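Local coordinates for protein cysteine desulfurase (Thermococcus onnurineus, PDB 5B89) that probably takes the sulfur from L-cysteine with the help of pyridoxal 5'-phosphate, handing it to a sulfur carrier and releasing L-alanine, at residues E36-D41 with L400-T405; I93-E98 with V246-E251; L330-Y335 with V347-P352. All blocks are in the same frame, centred on the assembly; numbering follows the deposited sequence.

Interaction 1. Residues E36-D41 with L400-T405; sequences EVIYFD and LEEVET
E402 of the 400-405 helix lies against I38 and F40 of the 36-41 strand region, and its side chain shows how one acidic residue can pack with its stem and bond with its tip. At the base, CB of E402 is shared by two neighbours: CG2 of I38 lies 3.7 Å from it, and CZ of F40 comes almost as near. Because the chain is extended beyond CG (chi2 178°), it carries on past I38, whose side chain slides by in the opposite direction; E402 CG is 3.9 Å from I38 CG1, and E402 CD touches I38 CG2. At the tip the carboxylate splits its duties. OE1 of E402 lies 3.8 Å from CE1 of F40, with the ring and carboxylate planes almost perpendicular at 87°, and it takes a hydrogen bond from N398. OE2 of E402 accepts a hydrogen bond from a water 2.7 Å away; that water also donates one to V37 O and accepts one from Y39 N, so it joins the glutamate to two backbone groups. A salt bridge from R28 reaches the same OE2, which would be expected to favour the ionised form. Around this stem the packing is mostly apolar. I38 CD1 meets T405 CG2 at 3.7 Å, one helical turn on, while CZ of F40 is 4.1 Å from CG2 of V403. The backbone N of V403 sits at the edge of the F40 ring. Within its own segment, I38 CG2 lies over one face of that ring, toward the rim. Helix 400-415 lies over the face carrying I38 and F40, at strand 38-39, which ends the four-stranded sheet within this chain: the layered alpha/beta arrangement of the small domain in fold-type I pyridoxal-phosphate enzymes.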
loop_
_atom_site.group_PDB
_atom_site.type_symbol
_atom_site.label_atom_id
_atom_site.label_comp_id
_atom_site.label_asym_id
_atom_site.label_seq_id
_atom_site.Cartn_x
_atom_site.Cartn_y
_atom_site.Cartn_z
ATOM N N GLU B 36 11.166 -10.929 25.178
ATOM C CA GLU B 36 9.925 -10.859 25.916
ATOM C C GLU B 36 8.912 -11.937 25.688
ATOM O O GLU B 36 8.143 -12.224 26.527
ATOM C CB GLU B 36 9.197 -9.544 25.603
ATOM C CG GLU B 36 10.061 -8.328 25.595
ATOM C CD GLU B 36 10.549 -7.956 26.954
ATOM O OE1 GLU B 36 11.631 -7.404 27.045
ATOM O OE2 GLU B 36 9.846 -8.213 27.910
ATOM N N VAL B 37 8.906 -12.483 24.494
ATOM C CA VAL B 37 7.986 -13.533 24.166
ATOM C C VAL B 37 8.676 -14.614 23.269
ATOM O O VAL B 37 9.685 -14.360 22.746
ATOM C CB VAL B 37 6.767 -13.008 23.356
ATOM C CG1 VAL B 37 5.977 -11.995 24.143
ATOM C CG2 VAL B 37 7.181 -12.419 22.015
ATOM N N ILE B 38 8.055 -15.781 23.144
ATOM C CA ILE B 38 8.488 -16.817 22.240
ATOM C C ILE B 38 7.519 -16.600 21.071
ATOM O O ILE B 38 6.396 -16.906 21.162
ATOM C CB ILE B 38 8.325 -18.206 22.841
ATOM C CG1 ILE B 38 9.348 -18.378 23.952
ATOM C CG2 ILE B 38 8.566 -19.266 21.788
ATOM C CD1 ILE B 38 9.245 -19.705 24.674
ATOM N N TYR B 39 8.020 -16.008 20.009
ATOM C CA TYR B 39 7.201 -15.648 18.860
ATOM C C TYR B 39 7.208 -16.752 17.778
ATOM O O TYR B 39 8.117 -16.878 17.035
ATOM C CB TYR B 39 7.667 -14.302 18.258
ATOM C CG TYR B 39 6.742 -13.738 17.199
ATOM C CD1 TYR B 39 5.623 -13.043 17.529
ATOM C CD2 TYR B 39 7.005 -13.953 15.886
ATOM C CE1 TYR B 39 4.790 -12.555 16.564
ATOM C CE2 TYR B 39 6.181 -13.469 14.926
ATOM C CZ TYR B 39 5.086 -12.770 15.272
ATOM O OH TYR B 39 4.267 -12.298 14.311
ATOM N N PHE B 40 6.106 -17.479 17.755
ATOM C CA PHE B 40 5.875 -18.573 16.824
ATOM C C PHE B 40 4.704 -18.262 15.871
ATOM O O PHE B 40 3.951 -19.096 15.550
ATOM C CB PHE B 40 5.592 -19.892 17.584
ATOM C CG PHE B 40 6.819 -20.558 18.220
ATOM C CD1 PHE B 40 8.079 -20.101 18.039
ATOM C CD2 PHE B 40 6.657 -21.673 18.991
ATOM C CE1 PHE B 40 9.166 -20.726 18.606
ATOM C CE2 PHE B 40 7.725 -22.320 19.557
ATOM C CZ PHE B 40 8.982 -21.843 19.381
ATOM N N ASP B 41 4.611 -17.014 15.456
ATOM C CA ASP B 41 3.541 -16.615 14.523
ATOM C C ASP B 41 4.116 -15.919 13.299
ATOM O O ASP B 41 3.562 -15.004 12.801
ATOM C CB ASP B 41 2.485 -15.743 15.179
ATOM C CG ASP B 41 1.171 -15.686 14.381
ATOM O OD1 ASP B 41 0.944 -16.552 13.560
ATOM O OD2 ASP B 41 0.447 -14.751 14.618
ATOM N N LEU B 400 16.047 -23.640 19.441
ATOM C CA LEU B 400 15.620 -24.947 19.993
ATOM C C LEU B 400 15.160 -24.902 21.500
ATOM O O LEU B 400 14.302 -25.564 21.918
ATOM C CB LEU B 400 16.702 -25.988 19.796
ATOM C CG LEU B 400 16.795 -26.572 18.354
ATOM C CD1 LEU B 400 18.127 -27.293 18.130
ATOM C CD2 LEU B 400 15.567 -27.417 18.111
ATOM N N GLU B 401 15.777 -23.974 22.229
ATOM C CA GLU B 401 15.377 -23.662 23.623
ATOM C C GLU B 401 13.923 -23.279 23.742
ATOM O O GLU B 401 13.166 -23.705 24.592
ATOM C CB GLU B 401 16.312 -22.633 24.247
ATOM C CG GLU B 401 17.717 -23.149 24.537
ATOM C CD GLU B 401 18.704 -22.963 23.372
ATOM O OE1 GLU B 401 19.945 -23.147 23.627
ATOM O OE2 GLU B 401 18.344 -22.674 22.182
ATOM N N GLU B 402 13.503 -22.402 22.763
ATOM C CA GLU B 402 12.143 -22.062 22.683
ATOM C C GLU B 402 11.173 -23.216 22.365
ATOM O O GLU B 402 10.116 -23.285 22.882
ATOM C CB GLU B 402 11.922 -20.920 21.618
ATOM C CG GLU B 402 12.511 -19.559 21.981
ATOM C CD GLU B 402 12.295 -18.499 20.883
ATOM O OE1 GLU B 402 12.338 -18.869 19.680
ATOM O OE2 GLU B 402 12.194 -17.272 21.190
ATOM N N VAL B 403 11.614 -24.094 21.433
ATOM C CA VAL B 403 10.828 -25.214 21.115
ATOM C C VAL B 403 10.688 -26.122 22.353
ATOM O O VAL B 403 9.629 -26.593 22.602
ATOM C CB VAL B 403 11.470 -25.968 19.909
ATOM C CG1 VAL B 403 10.848 -27.346 19.685
ATOM C CG2 VAL B 403 11.295 -25.105 18.611
ATOM N N GLU B 404 11.759 -26.279 23.105
ATOM C CA GLU B 404 11.690 -27.099 24.316
ATOM C C GLU B 404 10.738 -26.483 25.365
ATOM O O GLU B 404 10.024 -27.162 25.998
ATOM C CB GLU B 404 13.067 -27.371 24.879
ATOM C CG GLU B 404 14.041 -28.117 23.979
ATOM C CD GLU B 404 13.713 -29.563 23.761
ATOM O OE1 GLU B 404 12.819 -30.066 24.353
ATOM O OE2 GLU B 404 14.404 -30.139 22.955
ATOM N N THR B 405 10.749 -25.160 25.494
ATOM C CA THR B 405 9.828 -24.508 26.387
ATOM C C THR B 405 8.384 -24.782 25.942
ATOM O O THR B 405 7.579 -25.117 26.691
ATOM C CB THR B 405 10.120 -23.010 26.463
ATOM O OG1 THR B 405 11.425 -22.849 26.926
ATOM C CG2 THR B 405 9.141 -22.261 27.359
HETATM O O HOH W 1 10.786 -15.170 20.133
#

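Interaction 2. Residues I93-E98 with V246-E251; sequences IGAKFE and VLYIRE
K96 and E251 form a salt bridge across the surface end of this contact. NZ of K96 lies 2.8 Å from OE2 of E251, approaching on the syn side and 24° out of the carboxylate plane; a second, weak bond runs from NZ of K96 to OE1 of E251 at 3.1 Å. Beyond CG the lysine chain is extended, and its CE also comes close to OE2 of E251. E251 holds CG between its backbone N and carbonyl carbon (chi1 67°) and runs extended from there, its carboxylate ending at the lysine NZ. OE2 of E98 lies 4.3 Å from OE1 of E251, a proximity of like charges that the lysine may partly offset. E99 binds both backbones, with one carboxylate oxygen on the N of K96 and the other on the N of E251. The setting is the large domain of a fold-type I enzyme: helix 73-93 ends in a Schellman motif at G94, and the chain then turns into the outermost strand 100-103, antiparallel to strand 245-249, itself the antiparallel neighbour of strand 229-233. Further inward the contact becomes apolar. CB of A95 rests 3.6 Å from CE1 of Y248, and is equally near CD1, approaching the ring obliquely. CD1 of I93 reaches CB of Y248 at 4.1 Å, while V222 and F232 also pack against I93.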
loop_
_atom_site.group_PDB
_atom_site.type_symbol
_atom_site.label_atom_id
_atom_site.label_comp_id
_atom_site.label_asym_id
_atom_site.label_seq_id
_atom_site.Cartn_x
_atom_site.Cartn_y
_atom_site.Cartn_z
ATOM N N ILE B 93 15.360 -12.016 -6.240
ATOM C CA ILE B 93 14.569 -13.013 -6.935
ATOM C C ILE B 93 15.016 -13.363 -8.344
ATOM O O ILE B 93 14.409 -14.075 -9.004
ATOM C CB ILE B 93 13.055 -12.755 -6.882
ATOM C CG1 ILE B 93 12.679 -11.546 -7.714
ATOM C CG2 ILE B 93 12.646 -12.564 -5.446
ATOM C CD1 ILE B 93 11.194 -11.322 -7.824
ATOM N N GLY B 94 16.120 -12.788 -8.721
ATOM C CA GLY B 94 16.688 -13.102 -10.062
ATOM C C GLY B 94 15.986 -12.400 -11.166
ATOM O O GLY B 94 16.065 -12.872 -12.382
ATOM N N ALA B 95 15.301 -11.266 -10.978
ATOM C CA ALA B 95 14.608 -10.528 -12.011
ATOM C C ALA B 95 15.403 -9.321 -12.497
ATOM O O ALA B 95 16.376 -8.950 -11.822
ATOM C CB ALA B 95 13.299 -10.025 -11.423
ATOM N N LYS B 96 14.933 -8.723 -13.548
ATOM C CA LYS B 96 15.473 -7.432 -14.006
ATOM C C LYS B 96 14.765 -6.343 -13.192
ATOM O O LYS B 96 13.588 -6.499 -12.772
ATOM C CB LYS B 96 15.206 -7.192 -15.460
ATOM C CG LYS B 96 15.845 -8.277 -16.410
ATOM C CD LYS B 96 15.527 -7.925 -17.866
ATOM C CE LYS B 96 16.136 -8.916 -18.885
ATOM N NZ LYS B 96 16.003 -8.325 -20.248
ATOM N N PHE B 97 15.448 -5.214 -13.067
ATOM C CA PHE B 97 14.856 -3.992 -12.420
ATOM C C PHE B 97 13.491 -3.716 -12.907
ATOM O O PHE B 97 12.560 -3.485 -12.070
ATOM C CB PHE B 97 15.790 -2.829 -12.820
ATOM C CG PHE B 97 15.379 -1.480 -12.226
ATOM C CD1 PHE B 97 15.824 -1.117 -10.975
ATOM C CD2 PHE B 97 14.609 -0.600 -12.942
ATOM C CE1 PHE B 97 15.469 0.151 -10.479
ATOM C CE2 PHE B 97 14.227 0.640 -12.400
ATOM C CZ PHE B 97 14.706 0.971 -11.198
ATOM N N GLU B 98 13.230 -3.653 -14.200
ATOM C CA GLU B 98 11.981 -3.228 -14.715
ATOM C C GLU B 98 10.769 -4.172 -14.546
ATOM O O GLU B 98 9.666 -3.808 -14.836
ATOM C CB GLU B 98 12.092 -2.857 -16.193
ATOM C CG GLU B 98 12.570 -3.925 -17.094
ATOM C CD GLU B 98 14.084 -3.825 -17.281
ATOM O OE1 GLU B 98 14.938 -3.559 -16.381
ATOM O OE2 GLU B 98 14.385 -4.234 -18.492
ATOM N N VAL B 246 5.428 -7.086 -3.398
ATOM C CA VAL B 246 6.098 -7.134 -4.705
ATOM C C VAL B 246 5.259 -7.944 -5.672
ATOM O O VAL B 246 4.686 -8.951 -5.298
ATOM C CB VAL B 246 7.515 -7.726 -4.538
ATOM C CG1 VAL B 246 8.147 -7.987 -5.922
ATOM C CG2 VAL B 246 8.389 -6.867 -3.701
ATOM N N LEU B 247 5.180 -7.423 -6.887
ATOM C CA LEU B 247 4.668 -8.146 -8.032
ATOM C C LEU B 247 5.763 -8.159 -9.090
ATOM O O LEU B 247 6.179 -7.112 -9.621
ATOM C CB LEU B 247 3.402 -7.577 -8.581
ATOM C CG LEU B 247 2.857 -8.244 -9.907
ATOM C CD1 LEU B 247 2.599 -9.660 -9.649
ATOM C CD2 LEU B 247 1.672 -7.467 -10.410
ATOM N N TYR B 248 6.243 -9.380 -9.419
ATOM C CA TYR B 248 7.101 -9.574 -10.573
ATOM C C TYR B 248 6.296 -9.882 -11.763
ATOM O O TYR B 248 5.387 -10.709 -11.729
ATOM C CB TYR B 248 8.024 -10.785 -10.293
ATOM C CG TYR B 248 8.720 -11.428 -11.497
ATOM C CD1 TYR B 248 9.810 -10.816 -12.083
ATOM C CD2 TYR B 248 8.215 -12.544 -12.041
ATOM C CE1 TYR B 248 10.455 -11.407 -13.107
ATOM C CE2 TYR B 248 8.833 -13.130 -13.092
ATOM C CZ TYR B 248 9.931 -12.532 -13.623
ATOM O OH TYR B 248 10.659 -13.086 -14.741
ATOM N N ILE B 249 6.605 -9.134 -12.829
ATOM C CA ILE B 249 6.005 -9.292 -14.173
ATOM C C ILE B 249 7.083 -9.539 -15.158
ATOM O O ILE B 249 7.932 -8.685 -15.444
ATOM C CB ILE B 249 5.246 -8.047 -14.594
ATOM C CG1 ILE B 249 4.164 -7.635 -13.572
ATOM C CG2 ILE B 249 4.687 -8.205 -15.994
ATOM C CD1 ILE B 249 3.545 -6.294 -13.826
ATOM N N ARG B 250 7.161 -10.781 -15.679
ATOM C CA ARG B 250 8.205 -11.033 -16.694
ATOM C C ARG B 250 7.973 -10.190 -17.975
ATOM O O ARG B 250 6.871 -9.951 -18.396
ATOM C CB ARG B 250 8.089 -12.546 -17.017
ATOM C CG ARG B 250 9.204 -13.048 -17.937
ATOM C CD ARG B 250 9.501 -14.522 -17.899
ATOM N NE ARG B 250 8.461 -15.085 -18.589
ATOM C CZ ARG B 250 8.502 -15.447 -19.895
ATOM N NH1 ARG B 250 9.544 -15.113 -20.688
ATOM N NH2 ARG B 250 7.443 -16.108 -20.422
ATOM N N GLU B 251 9.124 -9.725 -18.460
ATOM C CA GLU B 251 9.095 -8.732 -19.522
ATOM C C GLU B 251 8.325 -9.101 -20.769
ATOM O O GLU B 251 7.754 -8.263 -21.453
ATOM C CB GLU B 251 10.524 -8.288 -19.868
ATOM C CG GLU B 251 11.408 -9.292 -20.480
ATOM C CD GLU B 251 12.834 -8.785 -20.794
ATOM O OE1 GLU B 251 13.043 -7.568 -20.814
ATOM O OE2 GLU B 251 13.690 -9.648 -20.965
#

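Interaction 3. Residues L330-Y335 with V347-P352; sequences LEVPWY and VSFNVP
Y335 and N350 make the side-chain link of this contact, a pair that adds a side-chain bond to a backbone bridge. In Y335, chi1 of -49° sets CG anti to the carbonyl carbon; from there the ring reaches the other segment, CE2 of Y335 lying 3.8 Å from CA of F349, and the hydroxyl meets N350. ND2 of N350 donates to OH of Y335 over 3.0 Å in a nearly straight bond (170° at the hydrogen), with the oxygen close to the amide plane and ND2 at the ring's edge. The same ND2 also bonds to the carbonyl of G388. Beneath the side chains, two backbone bonds frame W334 and F349 as a non-hydrogen-bonded antiparallel pair: N350 N to P333 O at 3.2 Å and Y335 N to S348 O at 2.9 Å. Both residues of the pair place CG between their own backbone N and carbonyl carbon (chi1 near 60° in both); CB of W334 and CB of F349 meet at 4.1 Å, and the rings then part. The indole goes to D328 through NE1 and to a cation-pi contact with R338, whereas F349 takes CG1 of V332 at 3.9 Å against its CD2. That CG1 of V332 is also 3.3 Å from N350 O, a carbonyl buried by the contact without a polar partner, which CD of P333 approaches as well. P333 and P352 reach toward each other tip to tip, CD to CD. OG of S348 is bound to A186 O. The segment leaving helix 309-329 thus meets strand 346-349 in a single antiparallel beta bridge at the edge strand of the small-domain sheet, with the side chain of S348 about 9 Å from the bound alanine.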
loop_
_atom_site.group_PDB
_atom_site.type_symbol
_atom_site.label_atom_id
_atom_site.label_comp_id
_atom_site.label_asym_id
_atom_site.label_seq_id
_atom_site.Cartn_x
_atom_site.Cartn_y
_atom_site.Cartn_z
ATOM N N LEU B 330 3.906 -36.603 22.502
ATOM C CA LEU B 330 2.693 -36.287 23.245
ATOM C C LEU B 330 1.398 -36.760 22.686
ATOM O O LEU B 330 0.315 -36.489 23.229
ATOM C CB LEU B 330 2.601 -34.773 23.383
ATOM C CG LEU B 330 3.757 -34.144 24.114
ATOM C CD1 LEU B 330 3.664 -32.609 24.034
ATOM C CD2 LEU B 330 3.839 -34.603 25.584
ATOM N N GLU B 331 1.468 -37.484 21.560
ATOM C CA GLU B 331 0.302 -37.933 20.858
ATOM C C GLU B 331 -0.592 -36.827 20.425
ATOM O O GLU B 331 -1.807 -36.921 20.412
ATOM C CB GLU B 331 -0.440 -39.050 21.630
ATOM C CG GLU B 331 0.562 -40.154 21.928
ATOM C CD GLU B 331 -0.044 -41.242 22.782
ATOM O OE1 GLU B 331 0.394 -41.402 23.933
ATOM O OE2 GLU B 331 -0.989 -41.863 22.318
ATOM N N VAL B 332 0.051 -35.727 20.039
ATOM C CA VAL B 332 -0.642 -34.557 19.544
ATOM C C VAL B 332 -0.540 -34.591 18.013
ATOM O O VAL B 332 0.489 -34.571 17.480
ATOM C CB VAL B 332 -0.060 -33.241 20.089
ATOM C CG1 VAL B 332 -0.600 -32.052 19.318
ATOM C CG2 VAL B 332 -0.367 -33.079 21.567
ATOM N N PRO B 333 -1.750 -34.655 17.363
ATOM C CA PRO B 333 -1.678 -34.724 15.896
ATOM C C PRO B 333 -1.210 -33.446 15.175
ATOM O O PRO B 333 -1.618 -32.402 15.548
ATOM C CB PRO B 333 -3.102 -35.047 15.496
ATOM C CG PRO B 333 -3.911 -34.385 16.488
ATOM C CD PRO B 333 -3.223 -34.736 17.758
ATOM N N TRP B 334 -0.369 -33.601 14.169
ATOM C CA TRP B 334 0.108 -32.480 13.392
ATOM C C TRP B 334 -0.107 -32.759 11.917
ATOM O O TRP B 334 -0.183 -33.887 11.503
ATOM C CB TRP B 334 1.548 -32.087 13.744
ATOM C CG TRP B 334 2.565 -33.126 13.619
ATOM C CD1 TRP B 334 2.942 -34.006 14.574
ATOM C CD2 TRP B 334 3.354 -33.431 12.485
ATOM N NE1 TRP B 334 3.894 -34.808 14.125
ATOM C CE2 TRP B 334 4.168 -34.492 12.827
ATOM C CE3 TRP B 334 3.470 -32.896 11.216
ATOM C CZ2 TRP B 334 5.074 -35.008 11.975
ATOM C CZ3 TRP B 334 4.356 -33.432 10.374
ATOM C CH2 TRP B 334 5.146 -34.469 10.741
ATOM N N TYR B 335 -0.200 -31.680 11.159
ATOM C CA TYR B 335 -0.551 -31.714 9.772
ATOM C C TYR B 335 0.581 -31.391 8.828
ATOM O O TYR B 335 1.598 -30.936 9.209
ATOM C CB TYR B 335 -1.766 -30.812 9.534
ATOM C CG TYR B 335 -2.909 -31.046 10.509
ATOM C CD1 TYR B 335 -3.808 -32.040 10.308
ATOM C CD2 TYR B 335 -3.073 -30.259 11.620
ATOM C CE1 TYR B 335 -4.834 -32.270 11.207
ATOM C CE2 TYR B 335 -4.073 -30.495 12.522
ATOM C CZ TYR B 335 -4.959 -31.496 12.302
ATOM O OH TYR B 335 -5.965 -31.732 13.167
ATOM N N VAL B 347 4.193 -25.523 11.597
ATOM C CA VAL B 347 3.607 -26.773 12.147
ATOM C C VAL B 347 2.238 -26.450 12.653
ATOM O O VAL B 347 2.058 -25.742 13.696
ATOM C CB VAL B 347 4.509 -27.288 13.276
ATOM C CG1 VAL B 347 3.848 -28.572 13.806
ATOM C CG2 VAL B 347 5.912 -27.576 12.789
ATOM N N SER B 348 1.196 -26.926 11.974
ATOM C CA SER B 348 -0.168 -26.882 12.387
ATOM C C SER B 348 -0.462 -28.187 13.103
ATOM O O SER B 348 0.018 -29.265 12.732
ATOM C CB SER B 348 -1.176 -26.794 11.161
ATOM O OG SER B 348 -1.352 -25.439 10.770
ATOM N N PHE B 349 -1.236 -28.051 14.168
ATOM C CA PHE B 349 -1.599 -29.158 15.020
ATOM C C PHE B 349 -2.913 -28.874 15.719
ATOM O O PHE B 349 -3.463 -27.817 15.626
ATOM C CB PHE B 349 -0.504 -29.442 16.068
ATOM C CG PHE B 349 -0.211 -28.299 17.000
ATOM C CD1 PHE B 349 0.611 -27.300 16.617
ATOM C CD2 PHE B 349 -0.704 -28.277 18.285
ATOM C CE1 PHE B 349 0.884 -26.257 17.445
ATOM C CE2 PHE B 349 -0.430 -27.238 19.125
ATOM C CZ PHE B 349 0.371 -26.227 18.713
ATOM N N ASN B 350 -3.387 -29.901 16.407
ATOM C CA ASN B 350 -4.585 -29.787 17.219
ATOM C C ASN B 350 -4.456 -30.668 18.452
ATOM O O ASN B 350 -3.795 -31.633 18.444
ATOM C CB ASN B 350 -5.868 -30.186 16.485
ATOM C CG ASN B 350 -6.534 -29.035 15.780
ATOM O OD1 ASN B 350 -6.758 -28.009 16.326
ATOM N ND2 ASN B 350 -6.865 -29.250 14.558
ATOM N N VAL B 351 -5.133 -30.264 19.496
ATOM C CA VAL B 351 -5.201 -31.052 20.722
ATOM C C VAL B 351 -6.608 -31.636 20.815
ATOM O O VAL B 351 -7.534 -30.909 20.858
ATOM C CB VAL B 351 -4.897 -30.234 21.979
ATOM C CG1 VAL B 351 -5.017 -31.130 23.207
ATOM C CG2 VAL B 351 -3.510 -29.633 21.907
ATOM N N PRO B 352 -6.721 -32.957 20.791
ATOM C CA PRO B 352 -8.068 -33.615 20.828
ATOM C C PRO B 352 -8.841 -33.182 22.046
ATOM O O PRO B 352 -8.263 -33.098 23.136
ATOM C CB PRO B 352 -7.719 -35.073 20.903
ATOM C CG PRO B 352 -6.405 -35.192 20.255
ATOM C CD PRO B 352 -5.640 -33.946 20.739
HETATM O O HOH W 2 2.181 -28.338 9.557
#

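From the N terminus, the chain first enters interaction 1 at 36-41, whose partner at 400-405 arrives only after 358 further residues, so that loop holds both other contacts. Interaction 2 closes inside it, joining the turn after helix 73-93 to strand 245-249 of the seven-stranded sheet. Interaction 3 opens later and closes quickly, with 11 residues between 330-335 and 347-352; interactions 2 and 3 therefore follow in series, and no loops cross. Interactions 1 and 3 both reach the four-stranded sheet, at its two outermost strands, with centres about 17 Å apart. Interaction 2 lies on the other side of the chain's centre, its centre about 36 Å from that of interaction 1.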